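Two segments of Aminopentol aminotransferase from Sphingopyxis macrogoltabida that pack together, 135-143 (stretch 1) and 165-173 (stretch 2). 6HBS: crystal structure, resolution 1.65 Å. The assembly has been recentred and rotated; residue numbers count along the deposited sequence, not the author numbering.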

ATOM      1  N   ARG A 135      10.870 -10.277  22.194  1.00 23.22           N
ATOM      2  CA  ARG A 135       9.661 -10.454  22.999  1.00 23.35           C
ATOM      3  C   ARG A 135       8.426 -10.413  22.103  1.00 24.95           C
ATOM      4  O   ARG A 135       8.498 -10.056  20.904  1.00 25.19           O
ATOM      5  CB  ARG A 135       9.528  -9.367  24.064  1.00 23.45           C
ATOM      6  CG  ARG A 135      10.706  -9.317  25.019  1.00 25.23           C
ATOM      7  CD  ARG A 135      10.710  -7.991  25.740  1.00 28.83           C
ATOM      8  NE  ARG A 135      11.952  -7.728  26.444  1.00 29.09           N
ATOM      9  CZ  ARG A 135      12.349  -6.537  26.848  1.00 33.07           C
ATOM     10  NH1 ARG A 135      13.544  -6.417  27.395  1.00 33.30           N
ATOM     11  NH2 ARG A 135      11.562  -5.477  26.712  1.00 32.30           N
ATOM     12  N   LYS A 136       7.281 -10.772  22.680  1.00 21.61           N
ATOM     13  CA  LYS A 136       6.099 -11.001  21.881  1.00 21.20           C
ATOM     14  C   LYS A 136       5.060  -9.877  21.996  1.00 23.81           C
ATOM     15  O   LYS A 136       4.331  -9.646  21.009  1.00 21.85           O
ATOM     16  CB  LYS A 136       5.443 -12.319  22.279  1.00 21.56           C
ATOM     17  CG  LYS A 136       6.278 -13.552  21.990  1.00 24.41           C
ATOM     18  CD  LYS A 136       5.546 -14.802  22.344  1.00 28.85           C
ATOM     19  CE  LYS A 136       6.342 -16.054  22.072  1.00 33.82           C
ATOM     20  NZ  LYS A 136       5.545 -17.247  22.438  1.00 39.51           N
ATOM     21  N   THR A 137       4.929  -9.241  23.177  1.00 19.19           N
ATOM     22  CA  THR A 137       3.694  -8.515  23.475  1.00 20.36           C
ATOM     23  C   THR A 137       3.761  -7.083  22.934  1.00 17.75           C
ATOM     24  O   THR A 137       4.677  -6.310  23.222  1.00 19.90           O
ATOM     25  CB  THR A 137       3.317  -8.553  24.968  1.00 20.19           C
ATOM     26  OG1 THR A 137       3.179  -9.924  25.373  1.00 22.32           O
ATOM     27  CG2 THR A 137       2.013  -7.822  25.221  1.00 20.92           C
ATOM     28  N   ILE A 138       2.727  -6.734  22.178  1.00 17.43           N
ATOM     29  CA  ILE A 138       2.532  -5.371  21.684  1.00 19.54           C
ATOM     30  C   ILE A 138       1.386  -4.728  22.483  1.00 17.16           C
ATOM     31  O   ILE A 138       0.293  -5.270  22.529  1.00 20.18           O
ATOM     32  CB  ILE A 138       2.234  -5.393  20.169  1.00 19.99           C
ATOM     33  CG1 ILE A 138       3.407  -5.989  19.393  1.00 22.37           C
ATOM     34  CG2 ILE A 138       1.870  -4.007  19.673  1.00 22.42           C
ATOM     35  CD1 ILE A 138       4.628  -5.123  19.305  1.00 22.17           C
ATOM     36  N   LEU A 139       1.657  -3.590  23.117  1.00 18.69           N
ATOM     37  CA  LEU A 139       0.603  -2.902  23.895  1.00 18.76           C
ATOM     38  C   LEU A 139      -0.064  -1.810  23.049  1.00 20.13           C
ATOM     39  O   LEU A 139       0.620  -0.886  22.599  1.00 20.99           O
ATOM     40  CB  LEU A 139       1.218  -2.298  25.154  1.00 18.40           C
ATOM     41  CG  LEU A 139       1.788  -3.306  26.160  1.00 19.47           C
ATOM     42  CD1 LEU A 139       2.305  -2.602  27.409  1.00 19.87           C
ATOM     43  CD2 LEU A 139       0.779  -4.384  26.478  1.00 19.06           C
ATOM     44  N   CYS A 140      -1.390  -1.879  22.913  1.00 19.84           N
ATOM     45  CA  CYS A 140      -2.162  -0.841  22.210  1.00 19.71           C
ATOM     46  C   CYS A 140      -3.297  -0.375  23.134  1.00 19.63           C
ATOM     47  O   CYS A 140      -3.702  -1.099  24.047  1.00 18.50           O
ATOM     48  CB  CYS A 140      -2.729  -1.375  20.897  1.00 18.87           C
ATOM     49  SG  CYS A 140      -1.422  -1.922  19.762  1.00 22.99           S
ATOM     50  N   ALA A 141      -3.760   0.856  22.917  1.00 18.75           N
ATOM     51  CA  ALA A 141      -4.903   1.410  23.627  1.00 18.87           C
ATOM     52  C   ALA A 141      -6.174   0.742  23.109  1.00 20.12           C
ATOM     53  O   ALA A 141      -6.319   0.562  21.889  1.00 20.09           O
ATOM     54  CB  ALA A 141      -4.941   2.903  23.394  1.00 19.36           C
ATOM     55  N   LYS A 142      -7.105   0.392  24.019  1.00 20.72           N
ATOM     56  CA  LYS A 142      -8.415  -0.106  23.647  1.00 23.73           C
ATOM     57  C   LYS A 142      -9.081   0.882  22.682  1.00 21.87           C
ATOM     58  O   LYS A 142      -9.118   2.085  22.957  1.00 21.51           O
ATOM     59  CB  LYS A 142      -9.367  -0.199  24.846  1.00 28.38           C
ATOM     60  CG  LYS A 142      -9.064  -1.308  25.826  1.00 36.78           C
ATOM     61  CD  LYS A 142      -9.886  -1.229  27.124  1.00 41.17           C
ATOM     62  CE  LYS A 142      -9.390  -2.197  28.186  1.00 50.00           C
ATOM     63  NZ  LYS A 142      -8.140  -1.706  28.828  1.00 51.83           N
ATOM     64  N   GLY A 143      -9.557   0.359  21.555  1.00 22.19           N
ATOM     65  CA  GLY A 143     -10.270   1.114  20.517  1.00 23.01           C
ATOM     66  C   GLY A 143      -9.365   1.992  19.650  1.00 21.06           C
ATOM     67  O   GLY A 143      -9.874   2.732  18.848  1.00 22.82           O
ATOM     68  N   VAL A 165      -3.109 -12.647  19.319  1.00 25.90           N
ATOM     69  CA  VAL A 165      -3.005 -13.273  20.636  1.00 26.55           C
ATOM     70  C   VAL A 165      -1.918 -12.569  21.463  1.00 24.37           C
ATOM     71  O   VAL A 165      -1.985 -12.582  22.680  1.00 24.54           O
ATOM     72  CB  VAL A 165      -2.766 -14.804  20.529  1.00 29.53           C
ATOM     73  CG1 VAL A 165      -1.444 -15.159  19.854  1.00 28.04           C
ATOM     74  CG2 VAL A 165      -2.864 -15.490  21.899  1.00 31.10           C
ATOM     75  N   HIS A 166      -0.923 -11.950  20.807  1.00 22.52           N
ATOM     76  CA  HIS A 166       0.167 -11.274  21.510  1.00 21.34           C
ATOM     77  C   HIS A 166       0.054  -9.751  21.356  1.00 20.35           C
ATOM     78  O   HIS A 166       1.043  -9.069  21.368  1.00 21.30           O
ATOM     79  CB  HIS A 166       1.531 -11.825  21.058  1.00 21.22           C
ATOM     80  CG  HIS A 166       1.766 -13.209  21.563  1.00 23.48           C
ATOM     81  ND1 HIS A 166       1.806 -13.487  22.929  1.00 23.12           N
ATOM     82  CD2 HIS A 166       1.891 -14.391  20.921  1.00 24.60           C
ATOM     83  CE1 HIS A 166       1.983 -14.798  23.089  1.00 25.08           C
ATOM     84  NE2 HIS A 166       2.024 -15.374  21.879  1.00 24.96           N
ATOM     85  N   VAL A 167      -1.169  -9.250  21.237  1.00 20.46           N
ATOM     86  CA  VAL A 167      -1.490  -7.833  21.394  1.00 22.06           C
ATOM     87  C   VAL A 167      -2.293  -7.724  22.689  1.00 19.72           C
ATOM     88  O   VAL A 167      -3.239  -8.465  22.852  1.00 23.61           O
ATOM     89  CB  VAL A 167      -2.322  -7.288  20.216  1.00 21.85           C
ATOM     90  CG1 VAL A 167      -2.599  -5.791  20.358  1.00 21.32           C
ATOM     91  CG2 VAL A 167      -1.649  -7.630  18.887  1.00 23.63           C
ATOM     92  N   ALA A 168      -1.881  -6.828  23.573  1.00 19.02           N
ATOM     93  CA  ALA A 168      -2.597  -6.578  24.821  1.00 20.30           C
ATOM     94  C   ALA A 168      -2.925  -5.087  24.914  1.00 21.15           C
ATOM     95  O   ALA A 168      -2.324  -4.289  24.223  1.00 20.16           O
ATOM     96  CB  ALA A 168      -1.791  -7.049  26.013  1.00 21.06           C
ATOM     97  N   TYR A 169      -3.846  -4.733  25.820  1.00 18.80           N
ATOM     98  CA  TYR A 169      -4.513  -3.434  25.742  1.00 19.95           C
ATOM     99  C   TYR A 169      -4.395  -2.711  27.076  1.00 22.10           C
ATOM    100  O   TYR A 169      -4.284  -3.355  28.152  1.00 22.22           O
ATOM    101  CB  TYR A 169      -5.948  -3.609  25.263  1.00 22.26           C
ATOM    102  CG  TYR A 169      -6.057  -4.280  23.914  1.00 22.50           C
ATOM    103  CD1 TYR A 169      -5.829  -3.585  22.733  1.00 23.56           C
ATOM    104  CD2 TYR A 169      -6.326  -5.635  23.823  1.00 23.93           C
ATOM    105  CE1 TYR A 169      -5.902  -4.220  21.498  1.00 24.60           C
ATOM    106  CE2 TYR A 169      -6.388  -6.287  22.602  1.00 25.02           C
ATOM    107  CZ  TYR A 169      -6.189  -5.576  21.432  1.00 24.37           C
ATOM    108  OH  TYR A 169      -6.246  -6.235  20.237  1.00 26.66           O
ATOM    109  N   TYR A 170      -4.374  -1.378  26.980  1.00 19.84           N
ATOM    110  CA  TYR A 170      -4.437  -0.466  28.108  1.00 21.65           C
ATOM    111  C   TYR A 170      -5.482   0.610  27.766  1.00 23.37           C
ATOM    112  O   TYR A 170      -5.905   0.722  26.617  1.00 21.69           O
ATOM    113  CB  TYR A 170      -3.065   0.146  28.411  1.00 21.37           C
ATOM    114  CG  TYR A 170      -2.512   1.007  27.292  1.00 21.55           C
ATOM    115  CD1 TYR A 170      -1.736   0.476  26.266  1.00 22.38           C
ATOM    116  CD2 TYR A 170      -2.804   2.350  27.227  1.00 22.05           C
ATOM    117  CE1 TYR A 170      -1.258   1.266  25.229  1.00 19.73           C
ATOM    118  CE2 TYR A 170      -2.328   3.161  26.209  1.00 19.87           C
ATOM    119  CZ  TYR A 170      -1.555   2.621  25.197  1.00 21.12           C
ATOM    120  OH  TYR A 170      -1.138   3.448  24.170  1.00 18.42           O
ATOM    121  N   THR A 171      -5.892   1.391  28.767  1.00 21.81           N
ATOM    122  CA  THR A 171      -6.823   2.545  28.559  1.00 21.97           C
ATOM    123  C   THR A 171      -6.013   3.787  28.199  1.00 19.69           C
ATOM    124  O   THR A 171      -5.117   4.191  28.929  1.00 20.52           O
ATOM    125  CB  THR A 171      -7.669   2.816  29.809  1.00 21.49           C
ATOM    126  OG1 THR A 171      -8.353   1.595  30.023  1.00 22.86           O
ATOM    127  CG2 THR A 171      -8.652   3.958  29.646  1.00 23.52           C
ATOM    128  N   TYR A 172      -6.340   4.403  27.061  1.00 21.77           N
ATOM    129  CA  TYR A 172      -5.639   5.586  26.621  1.00 20.88           C
ATOM    130  C   TYR A 172      -5.733   6.651  27.712  1.00 21.27           C
ATOM    131  O   TYR A 172      -6.804   6.827  28.271  1.00 21.66           O
ATOM    132  CB  TYR A 172      -6.216   6.137  25.301  1.00 20.86           C
ATOM    133  CG  TYR A 172      -5.323   7.180  24.675  1.00 21.04           C
ATOM    134  CD1 TYR A 172      -4.212   6.813  23.921  1.00 22.39           C
ATOM    135  CD2 TYR A 172      -5.556   8.532  24.855  1.00 21.31           C
ATOM    136  CE1 TYR A 172      -3.372   7.759  23.350  1.00 21.20           C
ATOM    137  CE2 TYR A 172      -4.734   9.487  24.276  1.00 24.34           C
ATOM    138  CZ  TYR A 172      -3.648   9.103  23.505  1.00 22.54           C
ATOM    139  OH  TYR A 172      -2.806  10.043  22.995  1.00 20.67           O
ATOM    140  N   ASN A 173      -4.625   7.380  27.947  1.00 20.53           N
ATOM    141  CA  ASN A 173      -4.558   8.504  28.853  1.00 22.49           C
ATOM    142  C   ASN A 173      -4.631   8.049  30.319  1.00 24.44           C
ATOM    143  O   ASN A 173      -4.838   8.886  31.196  1.00 26.97           O
ATOM    144  CB  ASN A 173      -5.603   9.595  28.552  1.00 23.69           C
ATOM    145  CG  ASN A 173      -4.998  10.738  27.760  1.00 26.94           C
ATOM    146  OD1 ASN A 173      -3.778  10.864  27.730  1.00 25.50           O
ATOM    147  ND2 ASN A 173      -5.826  11.584  27.155  1.00 24.69           N
TER
HETATM  148  O   HOH W   1       1.190 -11.782  25.008  1.00 24.61           O
HETATM  149  O   HOH W   2      -8.477   3.332  25.402  1.00 21.32           O
HETATM  150  O   HOH W   3      -6.211  -2.798  30.359  1.00 35.15           O

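The two stretches lie side by side as parallel strands, in register from Ile138 opposite Val167 to Ala141 opposite Tyr170; Ile138 CA and Val167 CA are 4.7 Å apart, and Ala141 CA and Tyr170 CA 4.9 Å. The N-to-C directions differ by 37°, and together the stretches bury 735 Å² of surface.

Five backbone hydrogen bonds hold the pair, and their alternation is the signature of a parallel ladder: on stretch 1 the even-numbered residues do the bonding. Ile138 N donates to His166 O (3.0 Å, N-H...O angle 168°), and Ile138 O accepts from Ala168 N (2.9 Å, 164°). Cys140 repeats the pattern, its N giving to Ala168 O (2.9 Å, 164°) and its O receiving from Tyr170 N (3.0 Å, 150°, the most bent of the five). Lys142 N to Tyr170 O closes the series at 2.9 Å and 162°. Ile138 and Cys140 thus have both backbone polar groups satisfied across the interface, as do Ala168 and Tyr170. The acceptor oxygens also receive CA-H...O contacts; the shortest joins Tyr169 CA to Cys140 O at 3.0 Å, with 151° at the hydrogen. By contrast, Ile138 O and Ala168 O approach to 3.3 Å without bonding, since both are acceptors.

Three waters extend the polar network. The first donates to Thr137 OG1 (2.7 Å from the water O) and lies 2.8 Å from His166 ND1, bridging the two side chains. The second donates to Lys142 O at 2.8 Å from its own O, which also accepts from Tyr172 N at 2.9 Å, so a water takes up the pairing where direct bonds cease. In the third bridge, Lys142 NZ donates to a water O 2.7 Å away, and that water O donates in turn to Tyr169 O at 3.0 Å.

Side chains alternate between the sheet faces. Leu139, Ala168, Ala141 and Tyr170 share one: Leu139 CD2 packs 3.7 Å from Ala168 CB, and Ala141 CB sits 4.2 Å from the centroid of the Tyr170 ring (CG to CZ), 29° off its normal, an off-centre CH-pi contact. Tyr170 OH is satisfied elsewhere in the structure. On the other face, Cys140 SG meets Val167 CG1 at 4.1 Å, while Cys140 CB lies 4.2 Å from Tyr169 CD1. Before the ladder begins, Lys136 CD stands over the face of the His166 imidazole, 3.7 Å from the centroid of its five ring atoms and 16° off the normal, so the lysine contributes its aliphatic chain here.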